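Local coordinates for glutathione S-transferase-like protein (Methylobacillus flagellatus, PDB 4GLT) that binds glutathione and probably acts as a glutathione S-transferase, joining glutathione to other molecules, at residues A[28-33]-A[189-194]; A[179-184]-A[202-207]. All blocks are in the same frame, centred on the assembly; numbering follows the deposited sequence.

Interaction 1 (A[28-33]-A[189-194]). With GSH (glutathione), chain E.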
# COMPACT_ATOMS: atom_id res chain seq x y z
N SER A 28 -1.45 3.52 16.97
CA SER A 28 -1.08 4.76 17.66
C SER A 28 -2.26 5.71 17.58
O SER A 28 -3.23 5.43 16.89
CB SER A 28 0.13 5.41 16.98
OG SER A 28 -0.22 5.89 15.69
N ASN A 29 -2.17 6.84 18.28
CA ASN A 29 -3.29 7.80 18.32
C ASN A 29 -3.42 8.70 17.09
O ASN A 29 -4.47 9.31 16.88
CB ASN A 29 -3.21 8.67 19.57
CG ASN A 29 -4.06 8.14 20.71
OD1 ASN A 29 -3.66 8.19 21.87
ND2 ASN A 29 -5.25 7.64 20.39
N THR A 30 -2.38 8.77 16.27
CA THR A 30 -2.40 9.68 15.13
C THR A 30 -2.45 8.97 13.78
O THR A 30 -2.78 9.58 12.77
CB THR A 30 -1.21 10.65 15.17
OG1 THR A 30 0.01 9.93 14.95
CG2 THR A 30 -1.14 11.35 16.52
N SER A 31 -2.13 7.68 13.75
CA SER A 31 -2.03 6.94 12.48
C SER A 31 -3.35 6.81 11.71
O SER A 31 -4.24 6.09 12.15
CB SER A 31 -1.45 5.56 12.73
OG SER A 31 -1.48 4.80 11.53
N PRO A 32 -3.46 7.46 10.54
CA PRO A 32 -4.71 7.43 9.77
C PRO A 32 -4.97 6.06 9.14
O PRO A 32 -6.12 5.71 8.85
CB PRO A 32 -4.49 8.50 8.69
CG PRO A 32 -3.01 8.52 8.49
CD PRO A 32 -2.40 8.22 9.84
N TYR A 33 -3.91 5.29 8.96
CA TYR A 33 -4.01 3.92 8.47
C TYR A 33 -4.55 3.02 9.56
O TYR A 33 -5.31 2.10 9.29
CB TYR A 33 -2.64 3.41 8.04
CG TYR A 33 -1.90 4.36 7.15
CD1 TYR A 33 -2.25 4.49 5.81
CD2 TYR A 33 -0.86 5.14 7.64
CE1 TYR A 33 -1.58 5.35 4.98
CE2 TYR A 33 -0.18 6.01 6.82
CZ TYR A 33 -0.55 6.12 5.49
OH TYR A 33 0.11 6.99 4.66
N GLU A 189 -6.75 17.46 8.79
CA GLU A 189 -7.09 18.34 9.89
C GLU A 189 -6.09 18.24 11.02
O GLU A 189 -5.70 19.23 11.63
CB GLU A 189 -8.50 18.04 10.39
CG GLU A 189 -9.59 18.39 9.39
CD GLU A 189 -10.89 18.74 10.08
OE1 GLU A 189 -10.99 18.53 11.31
OE2 GLU A 189 -11.81 19.24 9.40
N LEU A 190 -5.66 17.02 11.32
CA LEU A 190 -4.71 16.82 12.40
C LEU A 190 -3.39 17.53 12.09
O LEU A 190 -2.81 18.17 12.96
CB LEU A 190 -4.45 15.32 12.62
CG LEU A 190 -3.23 14.95 13.47
CD1 LEU A 190 -3.36 15.50 14.88
CD2 LEU A 190 -3.02 13.45 13.50
N ARG A 191 -2.93 17.42 10.86
CA ARG A 191 -1.57 17.86 10.55
C ARG A 191 -1.50 19.26 9.96
O ARG A 191 -0.45 19.90 9.99
CB ARG A 191 -0.88 16.85 9.63
CG ARG A 191 -0.62 15.49 10.27
CD ARG A 191 0.32 15.59 11.47
NE ARG A 191 0.65 14.28 12.02
CZ ARG A 191 1.29 14.09 13.18
NH1 ARG A 191 1.66 15.12 13.92
NH2 ARG A 191 1.55 12.86 13.59
N TYR A 192 -2.63 19.75 9.45
CA TYR A 192 -2.65 21.05 8.80
C TYR A 192 -3.84 21.88 9.26
O TYR A 192 -4.85 21.95 8.57
CB TYR A 192 -2.65 20.90 7.27
CG TYR A 192 -1.38 20.26 6.76
CD1 TYR A 192 -1.36 18.94 6.32
CD2 TYR A 192 -0.19 20.99 6.72
CE1 TYR A 192 -0.19 18.36 5.86
CE2 TYR A 192 0.98 20.41 6.26
CZ TYR A 192 0.98 19.10 5.84
OH TYR A 192 2.15 18.53 5.38
N GLN A 193 -3.70 22.51 10.43
CA GLN A 193 -4.76 23.34 10.99
C GLN A 193 -5.23 24.38 9.99
O GLN A 193 -6.41 24.70 9.93
CB GLN A 193 -4.27 24.06 12.25
CG GLN A 193 -3.38 23.24 13.16
CD GLN A 193 -3.15 23.90 14.50
OE1 GLN A 193 -2.05 23.89 15.04
NE2 GLN A 193 -4.21 24.49 15.05
N HIS A 194 -4.29 24.90 9.21
CA HIS A 194 -4.57 26.05 8.36
C HIS A 194 -5.13 25.68 6.99
O HIS A 194 -5.52 26.55 6.23
CB HIS A 194 -3.31 26.91 8.22
CG HIS A 194 -2.69 27.28 9.53
ND1 HIS A 194 -3.39 27.90 10.54
CD2 HIS A 194 -1.42 27.13 9.99
CE1 HIS A 194 -2.59 28.10 11.57
NE2 HIS A 194 -1.39 27.64 11.26
N1 GSH E . 1.07 1.11 4.35
CA1 GSH E . 0.87 1.03 5.82
C1 GSH E . -0.61 0.86 5.99
O11 GSH E . -1.06 0.33 7.02
O12 GSH E . -1.34 1.26 5.06
CB1 GSH E . 1.44 2.30 6.48
CG1 GSH E . 1.34 2.27 8.02
CD1 GSH E . 1.89 3.55 8.63
OE1 GSH E . 2.46 4.38 7.93
N2 GSH E . 1.72 3.71 9.95
CA2 GSH E . 2.27 4.79 10.78
C2 GSH E . 1.64 6.14 10.54
O2 GSH E . 0.44 6.23 10.29
CB2 GSH E . 3.78 4.85 10.63
SG2 GSH E . 4.58 3.40 11.35
N3 GSH E . 2.43 7.20 10.64
CA3 GSH E . 1.96 8.55 10.35
C3 GSH E . 1.42 9.27 11.57
O31 GSH E . 1.41 10.52 11.56
O32 GSH E . 1.00 8.60 12.53
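Thr30 meets Leu190 with CB and brings OG1 near the Arg191 guanidinium. Leu190 sends a single methyl, CD2, against Thr30 CB at 3.7 Å, the two side chains crossing at about a right angle. The small, beta-branched threonine suits this place because it supplies both an apolar flank and a donor. Its OG1 lies between the backbone N and the carbonyl carbon (chi1 68°) and gives a hydrogen bond to glutathione O32 at 2.9 Å. The other oxygen of that carboxylate, O31, accepts from Arg191 NH2 at 3.1 Å, near the plane of the guanidinium and with an N-H...O angle of 159°. One carboxylate is thus shared between the two segments, a task for which a long, charged arginine is well fitted. Arg191 NE is hydrogen-bonded to Tyr187 OH, which also bonds the glutathione, and this helps to hold the guanidinium in place. Ser31 OG continues the grip at glutathione O2, 2.7 Å away, while capping the following helix at Ala34 N. The Tyr33 ring lies between Pro32 CG on one face and glutathione CB1 on the other, each displaced toward the rim; an alanine here would probably strip the glutamyl arm of its flat backing and deprive Asp124 of a weak hydrogen-bond partner. This is the glutathione site of the transferase fold, in the cleft where the thioredoxin-like domain meets the helical one.

Interaction 2 (A[179-184]-A[202-207])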
# COMPACT_ATOMS: atom_id res chain seq x y z
N ILE A 179 -14.76 5.18 4.27
CA ILE A 179 -13.94 5.15 5.46
C ILE A 179 -12.57 5.73 5.15
O ILE A 179 -12.03 6.52 5.93
CB ILE A 179 -13.78 3.72 5.99
CG1 ILE A 179 -15.14 3.17 6.43
CG2 ILE A 179 -12.79 3.70 7.14
CD1 ILE A 179 -15.07 1.80 7.06
N ALA A 180 -12.01 5.36 4.01
CA ALA A 180 -10.66 5.75 3.68
C ALA A 180 -10.57 7.24 3.45
O ALA A 180 -9.61 7.90 3.87
CB ALA A 180 -10.15 4.99 2.47
N VAL A 181 -11.59 7.78 2.79
CA VAL A 181 -11.65 9.21 2.54
C VAL A 181 -11.83 10.00 3.84
O VAL A 181 -11.34 11.11 3.97
CB VAL A 181 -12.78 9.53 1.54
CG1 VAL A 181 -13.15 11.00 1.57
CG2 VAL A 181 -12.35 9.09 0.15
N GLY A 182 -12.53 9.41 4.81
CA GLY A 182 -12.68 10.06 6.12
C GLY A 182 -11.36 10.13 6.88
O GLY A 182 -10.93 11.19 7.32
N CYS A 183 -10.72 8.98 7.04
CA CYS A 183 -9.45 8.93 7.74
C CYS A 183 -8.43 9.88 7.11
O CYS A 183 -7.66 10.52 7.82
CB CYS A 183 -8.94 7.49 7.79
SG CYS A 183 -10.12 6.40 8.62
N MET A 184 -8.44 9.96 5.78
CA MET A 184 -7.59 10.88 5.02
C MET A 184 -7.79 12.35 5.40
O MET A 184 -6.84 13.04 5.79
CB MET A 184 -7.85 10.72 3.51
CG MET A 184 -7.12 11.77 2.67
SD MET A 184 -7.80 11.99 1.02
CE MET A 184 -9.49 12.44 1.39
N PRO A 202 -16.61 21.33 -1.50
CA PRO A 202 -17.92 21.23 -0.85
C PRO A 202 -18.46 19.81 -0.78
O PRO A 202 -19.05 19.43 0.23
CB PRO A 202 -18.82 22.13 -1.71
CG PRO A 202 -18.12 22.27 -3.01
CD PRO A 202 -16.65 22.18 -2.70
N ASN A 203 -18.27 19.03 -1.84
CA ASN A 203 -18.70 17.63 -1.82
C ASN A 203 -17.96 16.84 -0.74
O ASN A 203 -18.55 16.02 -0.04
CB ASN A 203 -18.50 16.97 -3.19
CG ASN A 203 -19.23 17.70 -4.30
OD1 ASN A 203 -20.45 17.83 -4.27
ND2 ASN A 203 -18.48 18.16 -5.29
N LEU A 204 -16.66 17.08 -0.60
CA LEU A 204 -15.86 16.36 0.38
C LEU A 204 -16.27 16.74 1.81
O LEU A 204 -16.43 15.87 2.66
CB LEU A 204 -14.37 16.62 0.17
CG LEU A 204 -13.63 15.85 -0.93
CD1 LEU A 204 -12.12 16.03 -0.80
CD2 LEU A 204 -13.98 14.37 -0.89
N ALA A 205 -16.45 18.03 2.05
CA ALA A 205 -16.90 18.50 3.36
C ALA A 205 -18.27 17.90 3.71
O ALA A 205 -18.50 17.50 4.85
CB ALA A 205 -16.96 20.02 3.38
N ARG A 206 -19.16 17.83 2.73
CA ARG A 206 -20.44 17.15 2.90
C ARG A 206 -20.28 15.67 3.25
O ARG A 206 -20.99 15.13 4.09
CB ARG A 206 -21.28 17.25 1.63
CG ARG A 206 -22.35 16.18 1.53
CD ARG A 206 -23.43 16.55 0.52
NE ARG A 206 -22.87 16.84 -0.79
CZ ARG A 206 -22.49 15.90 -1.66
NH1 ARG A 206 -22.62 14.61 -1.35
NH2 ARG A 206 -21.98 16.25 -2.84
N HIS A 207 -19.34 15.01 2.57
CA HIS A 207 -19.05 13.61 2.84
C HIS A 207 -18.51 13.51 4.26
O HIS A 207 -18.94 12.66 5.04
CB HIS A 207 -18.02 13.09 1.84
CG HIS A 207 -17.76 11.62 1.94
ND1 HIS A 207 -16.84 11.07 2.81
CD2 HIS A 207 -18.30 10.58 1.26
CE1 HIS A 207 -16.83 9.76 2.66
NE2 HIS A 207 -17.71 9.43 1.73
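Val181 points one methyl, CG1, into the angle between His207 and Leu204. That methyl stands anti to the backbone N (chi1 163°), which carries it outward from helix 176-191. It meets the imidazole along its ND1-CE1 side, approaching at a slant, 3.9 Å from His207 ND1. His207 reaches back with CG likewise anti to its own backbone N (chi1 -173°), and the two side chains cross obliquely. Leu204 starts out differently: its first bond runs alongside the interface, and the branched end then turns inward until CD2 lies 4.3 Å from Val181 CG1. The contact is therefore purely of van der Waals kind, between buried groups, and a compact, beta-branched valine suits it because a single methyl can touch both neighbours. Gly182, next to Val181, adds no side chain to this face. Histidine is apt because it packs against the valine and still uses a polar end: NE2 is hydrogen-bonded to Asp178, while the Trp168 ring meets the imidazole at about a right angle. Ile179 also touches Phe174, which just precedes the helix. Asp178 lies in the first turn of helix 176-191, where glutathione S-transferases typically carry the aspartate of an N-capping box, and the Phe174-Ile179 pair fits the accompanying hydrophobic staple of their helical domain.

How the interactions relate
From the N terminus, the chain leaves strand 24-27 and passes through 28-33 into helix 32-44. Only after 155 further residues does interaction 1 bring it back, at 189-194, closing a very long loop that joins the thioredoxin-like domain to the helical one. Interaction 2 begins inside that loop, at 179-184, and ends beyond it at 202-207, a short closure within the helical domain. The two therefore cross rather than nest. Helix 176-191 serves both, its earlier turns packing on helix 202-212 and its end reaching the ligand. They touch directly where Pro32 O lies 3.5 Å from Cys183 CB, their centres about 14 Å apart.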